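Local coordinates for protein YcaO (Methanopyrus kandleri, PDB 6CI7) that binds adenine nucleotide and magnesium ions and, as a YcaO-family protein, probably uses ATP to activate backbone amides of peptide substrates for chemical modification, at residues L148-L153 with V344-V349; E156-G161 with K315-L320; P182-H187 with L206-S211. One frame throughout, in Å; residues are numbered along the deposited sequence.

Contact 1 (L148-L153 with V344-V349). With ACP (phosphomethylphosphonic acid adenylate ester), chain G.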
loop_
_atom_site.group_PDB
_atom_site.type_symbol
_atom_site.label_atom_id
_atom_site.label_comp_id
_atom_site.label_asym_id
_atom_site.label_seq_id
_atom_site.Cartn_x
_atom_site.Cartn_y
_atom_site.Cartn_z
ATOM N N LEU A 148 6.074 -3.263 1.012
ATOM C CA LEU A 148 6.048 -4.669 1.327
ATOM C C LEU A 148 4.855 -5.342 0.669
ATOM O O LEU A 148 3.745 -4.829 0.721
ATOM C CB LEU A 148 5.948 -4.777 2.834
ATOM C CG LEU A 148 6.124 -6.063 3.601
ATOM C CD1 LEU A 148 7.540 -6.574 3.404
ATOM C CD2 LEU A 148 5.851 -5.717 5.050
ATOM N N SER A 149 5.073 -6.492 0.041
ATOM C CA SER A 149 3.987 -7.151 -0.677
ATOM C C SER A 149 4.217 -8.625 -0.911
ATOM O O SER A 149 5.317 -9.048 -1.223
ATOM C CB SER A 149 3.732 -6.446 -2.016
ATOM O OG SER A 149 2.689 -7.082 -2.721
ATOM N N ALA A 150 3.143 -9.395 -0.779
ATOM C CA ALA A 150 3.121 -10.829 -1.091
ATOM C C ALA A 150 2.313 -11.054 -2.357
ATOM O O ALA A 150 1.430 -10.257 -2.673
ATOM C CB ALA A 150 2.523 -11.615 0.077
ATOM N N GLY A 151 2.613 -12.132 -3.081
ATOM C CA GLY A 151 1.790 -12.566 -4.222
ATOM C C GLY A 151 2.007 -14.032 -4.567
ATOM O O GLY A 151 2.815 -14.717 -3.925
ATOM N N ARG A 152 1.295 -14.527 -5.577
ATOM C CA ARG A 152 1.553 -15.886 -6.090
ATOM C C ARG A 152 2.856 -15.990 -6.909
ATOM O O ARG A 152 3.504 -17.039 -6.930
ATOM C CB ARG A 152 0.369 -16.405 -6.904
ATOM C CG ARG A 152 -0.889 -16.706 -6.092
ATOM C CD ARG A 152 -0.809 -17.985 -5.273
ATOM N NE ARG A 152 -0.735 -19.238 -6.047
ATOM C CZ ARG A 152 -1.773 -19.871 -6.606
ATOM N NH1 ARG A 152 -3.005 -19.382 -6.524
ATOM N NH2 ARG A 152 -1.575 -21.005 -7.270
ATOM N N LEU A 153 3.211 -14.900 -7.583
ATOM C CA LEU A 153 4.435 -14.790 -8.370
ATOM C C LEU A 153 5.117 -13.522 -7.914
ATOM O O LEU A 153 4.439 -12.594 -7.455
ATOM C CB LEU A 153 4.121 -14.718 -9.878
ATOM C CG LEU A 153 3.332 -15.845 -10.579
ATOM C CD1 LEU A 153 3.044 -15.478 -12.026
ATOM C CD2 LEU A 153 4.061 -17.183 -10.540
ATOM N N VAL A 344 6.043 -18.741 -0.763
ATOM C CA VAL A 344 5.191 -17.591 -1.088
ATOM C C VAL A 344 6.097 -16.420 -1.428
ATOM O O VAL A 344 6.853 -15.967 -0.557
ATOM C CB VAL A 344 4.228 -17.197 0.062
ATOM C CG1 VAL A 344 3.377 -15.995 -0.341
ATOM C CG2 VAL A 344 3.334 -18.364 0.454
ATOM N N PRO A 345 6.054 -15.951 -2.699
ATOM C CA PRO A 345 6.828 -14.758 -3.074
ATOM C C PRO A 345 6.430 -13.525 -2.246
ATOM O O PRO A 345 5.254 -13.160 -2.193
ATOM C CB PRO A 345 6.477 -14.566 -4.553
ATOM C CG PRO A 345 6.185 -15.951 -5.036
ATOM C CD PRO A 345 5.491 -16.627 -3.886
ATOM N N VAL A 346 7.404 -12.948 -1.552
ATOM C CA VAL A 346 7.222 -11.693 -0.814
ATOM C C VAL A 346 8.411 -10.827 -1.182
ATOM O O VAL A 346 9.549 -11.323 -1.254
ATOM C CB VAL A 346 7.157 -11.884 0.740
ATOM C CG1 VAL A 346 7.022 -10.544 1.474
ATOM C CG2 VAL A 346 6.000 -12.803 1.138
ATOM N N VAL A 347 8.138 -9.548 -1.440
ATOM C CA VAL A 347 9.195 -8.563 -1.693
ATOM C C VAL A 347 9.033 -7.332 -0.809
ATOM O O VAL A 347 7.950 -7.086 -0.250
ATOM C CB VAL A 347 9.314 -8.147 -3.195
ATOM C CG1 VAL A 347 9.332 -9.363 -4.125
ATOM C CG2 VAL A 347 8.204 -7.185 -3.604
ATOM N N ARG A 348 10.131 -6.585 -0.670
ATOM C CA ARG A 348 10.101 -5.199 -0.230
ATOM C C ARG A 348 10.581 -4.333 -1.381
ATOM O O ARG A 348 11.698 -4.532 -1.884
ATOM C CB ARG A 348 11.042 -4.974 0.938
ATOM C CG ARG A 348 10.918 -3.589 1.538
ATOM C CD ARG A 348 9.887 -3.696 2.633
ATOM N NE ARG A 348 9.403 -2.414 3.098
ATOM C CZ ARG A 348 9.584 -1.964 4.326
ATOM N NH1 ARG A 348 10.263 -2.690 5.212
ATOM N NH2 ARG A 348 9.090 -0.782 4.657
ATOM N N VAL A 349 9.758 -3.369 -1.783
ATOM C CA VAL A 349 10.139 -2.452 -2.845
ATOM C C VAL A 349 10.528 -1.117 -2.225
ATOM O O VAL A 349 9.779 -0.553 -1.401
ATOM C CB VAL A 349 9.027 -2.288 -3.915
ATOM C CG1 VAL A 349 9.365 -1.181 -4.909
ATOM C CG2 VAL A 349 8.791 -3.599 -4.654
HETATM P PG ACP G . -2.006 -1.683 3.082
HETATM O O1G ACP G . -0.475 -1.991 2.675
HETATM O O2G ACP G . -2.446 -2.698 4.251
HETATM O O3G ACP G . -2.070 -0.296 3.579
HETATM P PB ACP G . -2.945 -3.455 0.930
HETATM O O1B ACP G . -1.441 -3.442 0.335
HETATM O O2B ACP G . -3.042 -4.318 2.129
HETATM C C3B ACP G . -3.159 -1.816 1.652
HETATM P PA ACP G . -4.607 -5.554 -0.223
HETATM O O1A ACP G . -5.127 -5.831 -1.612
HETATM O O2A ACP G . -5.626 -5.710 0.881
HETATM O O3A ACP G . -4.000 -4.032 -0.177
HETATM O "O5'" ACP G . -3.408 -6.597 -0.024
HETATM C "C5'" ACP G . -3.083 -7.366 1.147
HETATM C "C4'" ACP G . -1.882 -8.279 0.834
HETATM O "O4'" ACP G . -2.369 -9.468 0.195
HETATM C "C3'" ACP G . -0.884 -7.683 -0.162
HETATM O "O3'" ACP G . 0.435 -8.212 0.074
HETATM C "C2'" ACP G . -1.427 -8.165 -1.490
HETATM O "O2'" ACP G . -0.481 -8.178 -2.528
HETATM C "C1'" ACP G . -1.881 -9.567 -1.147
HETATM N N9 ACP G . -2.953 -10.013 -2.051
HETATM C C8 ACP G . -4.130 -9.393 -2.216
HETATM N N7 ACP G . -4.893 -10.029 -3.135
HETATM C C5 ACP G . -4.183 -11.086 -3.574
HETATM C C6 ACP G . -4.410 -12.183 -4.549
HETATM N N6 ACP G . -5.581 -12.260 -5.229
HETATM N N1 ACP G . -3.425 -13.093 -4.721
HETATM C C2 ACP G . -2.258 -13.018 -4.031
HETATM N N3 ACP G . -1.976 -12.043 -3.134
HETATM C C4 ACP G . -2.895 -11.071 -2.860
#
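Ser149 and Val347 are the hydrogen-bonded pair of a short antiparallel ladder, in which strand 148-150, at one edge of a five-stranded antiparallel sheet, lies against strand 346-351. Three backbone bonds hold the two together. Val347 N donates to Ser149 O at 2.9 Å, and Ser149 N donates to Val347 O at 3.0 Å. Where the strands run out into loop, Gly151 N reaches Pro345 O at 3.0 Å; proline has no N-H of its own, yet its carbonyl can still accept, so the pairing goes one bond beyond the last bridge. Ala150 and Val346 form a non-hydrogen-bonded pair; beside it Val346 CA makes a CA-H...O contact with Ser149 O at 3.3 Å.

The apolar contacts follow the alternation of the strands. Leu148, Ala150, Val346 and Arg348 share one face, on which Leu148 and Val346 also meet helix 68-84. Ala150 CB lies 3.8 Å from Val346 CG2, its small methyl leaving the beta-branched valine room. Leu148, with CG anti to its own N (chi1 -169°), lays CD1 across the aliphatic CD of Arg348 at 3.8 Å, while the guanidinium goes on to the carbonyls of Val132 and Asn146. Val347 faces the other way, onto Ala157 and Val158 of helix 154-176.

The polar contacts to the ATP analogue use the edge of Ala150 that is turned away from Val346, a strand edge holding a ribose by main-chain atoms alone at this residue. Ala150 N donates almost straight (174°) to ribose O3' at 3.1 Å, and ribose O2' donates to Ala150 O at 2.8 Å.

Contact 2 (E156-G161 with K315-L320); sequences EAVIQG and KLTEEL. With ACP (phosphomethylphosphonic acid adenylate ester), chain G.
Glu156 OE2 is gripped by two donors, Arg12 NH1 in a salt bridge and the backbone N of Arg152, and lies 3.9 Å from adenine C2 of the ATP analogue. The extended glutamate chain spans the distance to the base, and Ala13 N holds its other oxygen. One turn on, Gln160 bends at chi2 (-93°) and its amide divides the work. NE2 donates to the beta-phosphate oxygen O1B at 2.9 Å and 168°, whereas OE1 accepts from Ser149 OG, a second-shell bond that fixes which way round the amide lies.

Packing against helix 313-325 uses a different side of the same helix. Ile159 is a knob in a hole formed by Leu313, Leu316, Thr317 and Leu320, and its branches share the task: CD1 meets Leu316 CD2 at 3.8 Å and CG2 meets Leu320 CD1 at 3.9 Å. CD1 also lies 3.3 Å from Thr317 OG1, a hydroxyl satisfied by Leu313 O within its own helix. Threonine suits this place because its methyl, anti to the backbone N, remains for Val158 CG1 at 3.8 Å. The segments run in roughly the same direction, 34° apart with axes 9.6 Å from each other. This single knob in a four-residue hole packs helix 313-325 against helix 154-176, whose other side carries residues of the YcaO nucleotide site.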
loop_
_atom_site.group_PDB
_atom_site.type_symbol
_atom_site.label_atom_id
_atom_site.label_comp_id
_atom_site.label_asym_id
_atom_site.label_seq_id
_atom_site.Cartn_x
_atom_site.Cartn_y
_atom_site.Cartn_z
ATOM N N GLU A 156 3.632 -10.207 -9.225
ATOM C CA GLU A 156 2.444 -9.687 -8.541
ATOM C C GLU A 156 2.843 -8.769 -7.401
ATOM O O GLU A 156 2.307 -7.662 -7.281
ATOM C CB GLU A 156 1.579 -10.807 -7.988
ATOM C CG GLU A 156 0.691 -11.477 -9.011
ATOM C CD GLU A 156 -0.097 -12.613 -8.398
ATOM O OE1 GLU A 156 -0.891 -13.242 -9.124
ATOM O OE2 GLU A 156 0.068 -12.867 -7.181
ATOM N N ALA A 157 3.820 -9.220 -6.613
ATOM C CA ALA A 157 4.269 -8.524 -5.425
ATOM C C ALA A 157 4.997 -7.219 -5.765
ATOM O O ALA A 157 4.732 -6.180 -5.146
ATOM C CB ALA A 157 5.136 -9.451 -4.572
ATOM N N VAL A 158 5.895 -7.272 -6.755
ATOM C CA VAL A 158 6.617 -6.081 -7.226
ATOM C C VAL A 158 5.618 -5.038 -7.729
ATOM O O VAL A 158 5.700 -3.872 -7.339
ATOM C CB VAL A 158 7.686 -6.407 -8.299
ATOM C CG1 VAL A 158 8.316 -5.124 -8.859
ATOM C CG2 VAL A 158 8.772 -7.304 -7.708
ATOM N N ILE A 159 4.656 -5.465 -8.550
ATOM C CA ILE A 159 3.620 -4.542 -9.043
ATOM C C ILE A 159 2.891 -3.878 -7.863
ATOM O O ILE A 159 2.860 -2.651 -7.769
ATOM C CB ILE A 159 2.630 -5.225 -10.017
ATOM C CG1 ILE A 159 3.321 -5.515 -11.359
ATOM C CG2 ILE A 159 1.396 -4.353 -10.245
ATOM C CD1 ILE A 159 2.662 -6.604 -12.174
ATOM N N GLN A 160 2.372 -4.693 -6.948
ATOM C CA GLN A 160 1.568 -4.199 -5.848
ATOM C C GLN A 160 2.377 -3.322 -4.891
ATOM O O GLN A 160 1.919 -2.247 -4.484
ATOM C CB GLN A 160 0.892 -5.368 -5.130
ATOM C CG GLN A 160 -0.438 -5.009 -4.483
ATOM C CD GLN A 160 -0.277 -4.609 -3.038
ATOM O OE1 GLN A 160 0.755 -4.882 -2.412
ATOM N NE2 GLN A 160 -1.303 -3.963 -2.484
ATOM N N GLY A 161 3.589 -3.768 -4.574
ATOM C CA GLY A 161 4.487 -3.042 -3.674
ATOM C C GLY A 161 4.929 -1.708 -4.225
ATOM O O GLY A 161 5.009 -0.728 -3.470
ATOM N N LYS A 315 5.347 -7.785 -18.661
ATOM C CA LYS A 315 5.345 -6.558 -19.442
ATOM C C LYS A 315 4.849 -5.389 -18.584
ATOM O O LYS A 315 5.450 -4.307 -18.617
ATOM C CB LYS A 315 4.576 -6.767 -20.774
ATOM C CG LYS A 315 3.717 -5.622 -21.292
ATOM C CD LYS A 315 4.341 -4.837 -22.429
ATOM C CE LYS A 315 3.215 -4.294 -23.304
ATOM N NZ LYS A 315 3.588 -3.115 -24.135
ATOM N N LEU A 316 3.800 -5.626 -17.790
ATOM C CA LEU A 316 3.290 -4.626 -16.835
ATOM C C LEU A 316 4.307 -4.238 -15.732
ATOM O O LEU A 316 4.490 -3.042 -15.442
ATOM C CB LEU A 316 1.956 -5.079 -16.243
ATOM C CG LEU A 316 1.249 -4.184 -15.224
ATOM C CD1 LEU A 316 0.689 -2.920 -15.861
ATOM C CD2 LEU A 316 0.143 -4.970 -14.547
ATOM N N THR A 317 4.981 -5.234 -15.150
ATOM C CA THR A 317 6.070 -4.993 -14.179
ATOM C C THR A 317 7.148 -4.123 -14.819
ATOM O O THR A 317 7.497 -3.076 -14.290
ATOM C CB THR A 317 6.709 -6.309 -13.657
ATOM O OG1 THR A 317 5.682 -7.223 -13.267
ATOM C CG2 THR A 317 7.630 -6.050 -12.455
ATOM N N GLU A 318 7.643 -4.563 -15.972
ATOM C CA GLU A 318 8.624 -3.819 -16.768
ATOM C C GLU A 318 8.195 -2.356 -16.979
ATOM O O GLU A 318 8.960 -1.436 -16.682
ATOM C CB GLU A 318 8.821 -4.531 -18.110
ATOM C CG GLU A 318 10.121 -4.224 -18.845
ATOM C CD GLU A 318 10.232 -4.993 -20.155
ATOM O OE1 GLU A 318 10.582 -6.195 -20.109
ATOM O OE2 GLU A 318 9.967 -4.402 -21.227
ATOM N N GLU A 319 6.957 -2.157 -17.433
ATOM C CA GLU A 319 6.448 -0.825 -17.764
ATOM C C GLU A 319 6.343 0.106 -16.551
ATOM O O GLU A 319 6.751 1.274 -16.626
ATOM C CB GLU A 319 5.112 -0.918 -18.521
ATOM C CG GLU A 319 5.258 -1.315 -19.991
ATOM C CD GLU A 319 4.086 -0.879 -20.855
ATOM O OE1 GLU A 319 4.287 -0.008 -21.727
ATOM O OE2 GLU A 319 2.963 -1.390 -20.670
ATOM N N LEU A 320 5.824 -0.417 -15.436
ATOM C CA LEU A 320 5.675 0.373 -14.215
ATOM C C LEU A 320 7.036 0.724 -13.640
ATOM O O LEU A 320 7.250 1.851 -13.205
ATOM C CB LEU A 320 4.806 -0.348 -13.171
ATOM C CG LEU A 320 3.316 -0.541 -13.489
ATOM C CD1 LEU A 320 2.776 -1.728 -12.712
ATOM C CD2 LEU A 320 2.488 0.701 -13.207
HETATM P PG ACP G . -2.006 -1.683 3.082
HETATM O O1G ACP G . -0.475 -1.991 2.675
HETATM O O2G ACP G . -2.446 -2.698 4.251
HETATM O O3G ACP G . -2.070 -0.296 3.579
HETATM P PB ACP G . -2.945 -3.455 0.930
HETATM O O1B ACP G . -1.441 -3.442 0.335
HETATM O O2B ACP G . -3.042 -4.318 2.129
HETATM C C3B ACP G . -3.159 -1.816 1.652
HETATM P PA ACP G . -4.607 -5.554 -0.223
HETATM O O1A ACP G . -5.127 -5.831 -1.612
HETATM O O2A ACP G . -5.626 -5.710 0.881
HETATM O O3A ACP G . -4.000 -4.032 -0.177
HETATM O "O5'" ACP G . -3.408 -6.597 -0.024
HETATM C "C5'" ACP G . -3.083 -7.366 1.147
HETATM C "C4'" ACP G . -1.882 -8.279 0.834
HETATM O "O4'" ACP G . -2.369 -9.468 0.195
HETATM C "C3'" ACP G . -0.884 -7.683 -0.162
HETATM O "O3'" ACP G . 0.435 -8.212 0.074
HETATM C "C2'" ACP G . -1.427 -8.165 -1.490
HETATM O "O2'" ACP G . -0.481 -8.178 -2.528
HETATM C "C1'" ACP G . -1.881 -9.567 -1.147
HETATM N N9 ACP G . -2.953 -10.013 -2.051
HETATM C C8 ACP G . -4.130 -9.393 -2.216
HETATM N N7 ACP G . -4.893 -10.029 -3.135
HETATM C C5 ACP G . -4.183 -11.086 -3.574
HETATM C C6 ACP G . -4.410 -12.183 -4.549
HETATM N N6 ACP G . -5.581 -12.260 -5.229
HETATM N N1 ACP G . -3.425 -13.093 -4.721
HETATM C C2 ACP G . -2.258 -13.018 -4.031
HETATM N N3 ACP G . -1.976 -12.043 -3.134
HETATM C C4 ACP G . -2.895 -11.071 -2.860
#

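Contact 3 (P182-H187 with L206-S211)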
loop_
_atom_site.group_PDB
_atom_site.type_symbol
_atom_site.label_atom_id
_atom_site.label_comp_id
_atom_site.label_asym_id
_atom_site.label_seq_id
_atom_site.Cartn_x
_atom_site.Cartn_y
_atom_site.Cartn_z
ATOM N N PRO A 182 -8.079 17.977 -6.723
ATOM C CA PRO A 182 -9.437 18.074 -7.289
ATOM C C PRO A 182 -10.371 16.895 -6.906
ATOM O O PRO A 182 -9.893 15.787 -6.642
ATOM C CB PRO A 182 -9.183 18.064 -8.807
ATOM C CG PRO A 182 -7.900 17.322 -8.972
ATOM C CD PRO A 182 -7.071 17.718 -7.776
ATOM N N GLU A 183 -11.681 17.146 -6.869
ATOM C CA GLU A 183 -12.673 16.087 -6.687
ATOM C C GLU A 183 -12.658 15.189 -7.920
ATOM O O GLU A 183 -12.511 15.682 -9.049
ATOM C CB GLU A 183 -14.069 16.684 -6.460
ATOM C CG GLU A 183 -15.197 15.666 -6.306
ATOM C CD GLU A 183 -16.508 16.272 -5.818
ATOM O OE1 GLU A 183 -17.091 17.114 -6.538
ATOM O OE2 GLU A 183 -16.965 15.891 -4.714
ATOM N N LEU A 184 -12.776 13.877 -7.702
ATOM C CA LEU A 184 -12.897 12.932 -8.808
ATOM C C LEU A 184 -14.325 12.427 -8.962
ATOM O O LEU A 184 -14.928 11.933 -8.009
ATOM C CB LEU A 184 -11.908 11.769 -8.673
ATOM C CG LEU A 184 -11.911 10.716 -9.782
ATOM C CD1 LEU A 184 -11.423 11.275 -11.116
ATOM C CD2 LEU A 184 -11.049 9.554 -9.343
ATOM N N GLU A 185 -14.837 12.555 -10.181
ATOM C CA GLU A 185 -16.212 12.214 -10.498
ATOM C C GLU A 185 -16.219 10.873 -11.208
ATOM O O GLU A 185 -15.427 10.651 -12.127
ATOM C CB GLU A 185 -16.817 13.307 -11.375
ATOM C CG GLU A 185 -18.291 13.566 -11.129
ATOM C CD GLU A 185 -18.655 15.044 -11.177
ATOM O OE1 GLU A 185 -18.257 15.744 -12.139
ATOM O OE2 GLU A 185 -19.360 15.503 -10.249
ATOM N N VAL A 186 -17.089 9.970 -10.754
ATOM C CA VAL A 186 -17.144 8.586 -11.259
ATOM C C VAL A 186 -18.588 8.179 -11.589
ATOM O O VAL A 186 -19.529 8.880 -11.202
ATOM C CB VAL A 186 -16.490 7.564 -10.274
ATOM C CG1 VAL A 186 -15.015 7.893 -10.019
ATOM C CG2 VAL A 186 -17.272 7.466 -8.969
ATOM N N HIS A 187 -18.752 7.043 -12.276
ATOM C CA HIS A 187 -20.058 6.596 -12.804
ATOM C C HIS A 187 -20.341 5.126 -12.535
ATOM O O HIS A 187 -19.475 4.411 -12.018
ATOM C CB HIS A 187 -20.137 6.861 -14.315
ATOM C CG HIS A 187 -19.894 8.285 -14.676
ATOM N ND1 HIS A 187 -18.662 8.744 -15.092
ATOM C CD2 HIS A 187 -20.706 9.367 -14.627
ATOM C CE1 HIS A 187 -18.734 10.046 -15.310
ATOM N NE2 HIS A 187 -19.965 10.448 -15.037
ATOM N N LEU A 206 -14.356 11.526 -3.208
ATOM C CA LEU A 206 -13.201 11.059 -3.983
ATOM C C LEU A 206 -12.307 12.185 -4.491
ATOM O O LEU A 206 -12.790 13.253 -4.884
ATOM C CB LEU A 206 -13.646 10.174 -5.153
ATOM C CG LEU A 206 -14.335 8.847 -4.843
ATOM C CD1 LEU A 206 -14.856 8.287 -6.145
ATOM C CD2 LEU A 206 -13.405 7.848 -4.168
ATOM N N ARG A 207 -11.000 11.934 -4.471
ATOM C CA ARG A 207 -9.998 12.893 -4.934
ATOM C C ARG A 207 -9.021 12.236 -5.889
ATOM O O ARG A 207 -8.670 11.080 -5.703
ATOM C CB ARG A 207 -9.211 13.476 -3.755
ATOM C CG ARG A 207 -10.026 14.197 -2.697
ATOM C CD ARG A 207 -10.760 15.415 -3.224
ATOM N NE ARG A 207 -11.573 16.030 -2.174
ATOM C CZ ARG A 207 -12.898 15.953 -2.085
ATOM N NH1 ARG A 207 -13.612 15.297 -2.998
ATOM N NH2 ARG A 207 -13.510 16.559 -1.081
ATOM N N LEU A 208 -8.590 12.974 -6.908
ATOM C CA LEU A 208 -7.449 12.558 -7.721
ATOM C C LEU A 208 -6.194 13.282 -7.244
ATOM O O LEU A 208 -6.050 14.488 -7.420
ATOM C CB LEU A 208 -7.710 12.770 -9.221
ATOM C CG LEU A 208 -6.697 12.156 -10.208
ATOM C CD1 LEU A 208 -6.809 10.640 -10.317
ATOM C CD2 LEU A 208 -6.846 12.801 -11.580
ATOM N N LEU A 209 -5.299 12.536 -6.614
ATOM C CA LEU A 209 -4.074 13.103 -6.071
ATOM C C LEU A 209 -3.063 13.374 -7.191
ATOM O O LEU A 209 -3.073 12.670 -8.209
ATOM C CB LEU A 209 -3.482 12.162 -5.008
ATOM C CG LEU A 209 -4.012 12.234 -3.562
ATOM C CD1 LEU A 209 -5.451 11.780 -3.447
ATOM C CD2 LEU A 209 -3.163 11.406 -2.621
ATOM N N PRO A 210 -2.194 14.398 -7.018
ATOM C CA PRO A 210 -1.100 14.564 -7.988
ATOM C C PRO A 210 -0.164 13.359 -7.935
ATOM O O PRO A 210 0.274 12.956 -6.850
ATOM C CB PRO A 210 -0.385 15.832 -7.498
ATOM C CG PRO A 210 -0.723 15.919 -6.030
ATOM C CD PRO A 210 -2.143 15.429 -5.959
ATOM N N SER A 211 0.100 12.767 -9.089
ATOM C CA SER A 211 0.990 11.605 -9.169
ATOM C C SER A 211 2.299 11.989 -9.840
ATOM O O SER A 211 2.295 12.575 -10.918
ATOM C CB SER A 211 0.312 10.463 -9.931
ATOM O OG SER A 211 1.258 9.500 -10.392
HETATM O O HOH W 1 -16.770 12.732 -4.326
#
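Pro182 and Leu184 bracket a single beta bridge, Glu183 with Arg207, where the two strands cross steeply at 111°. Its backbone bonds are Leu208 N to Pro182 O, 3.1 Å, and Leu184 N to Leu206 O, 2.9 Å. Leu206 O accepts a second hydrogen bond, from Arg207 NH1, also at 2.9 Å, and the two donors arrive from opposite faces of the carbonyl plane.

Charge and water add to this on the polar side. The bend at chi2 (-62°) turns the Arg207 chain back over Pro182 O and brings NH1 beside Glu183, whose OE2 makes a long salt bridge to it at 3.8 Å, the two planes 71° apart. A water accepts from Leu206 N and donates to Glu183 OE2, while Arg207 NH2 is held by Glu205 and Trp292 O.

Apolar side chains close the other side. Leu184 CB packs between Leu206 CB and Leu208 CB, and Leu206 CD1 reaches Val186 CG2 at 3.8 Å; branched aliphatics suit this side because Val245 of helix 241-260 covers Leu184, Val186 and Leu206. The arrangement is an isolated beta bridge joining the two-stranded parallel sheet of 183-185 and 298-300 to edge strand 203-209 of a three-stranded antiparallel sheet.

Contacts 1 and 2 form one neighbourhood, their centres about 11 Å apart, because strand 148-150 is followed, after a short turn, by helix 154-176 and both contacts touch the bound nucleotide. That helix runs on toward strand 183-185, which opens contact 3, with its centre about 23 Å from that of contact 2 and about 29 Å from that of contact 1, on the opposite side of the chain's centre from contact 1. Along the sequence the contacts are concentric: 148-153 and 344-349 enclose 156-161 and 315-320, which enclose 182-187 and 206-211. Contacts 1 and 2 thus join parts of the chain more than 150 residues apart at the nucleotide site, whereas contact 3 ties together two small sheets away from it.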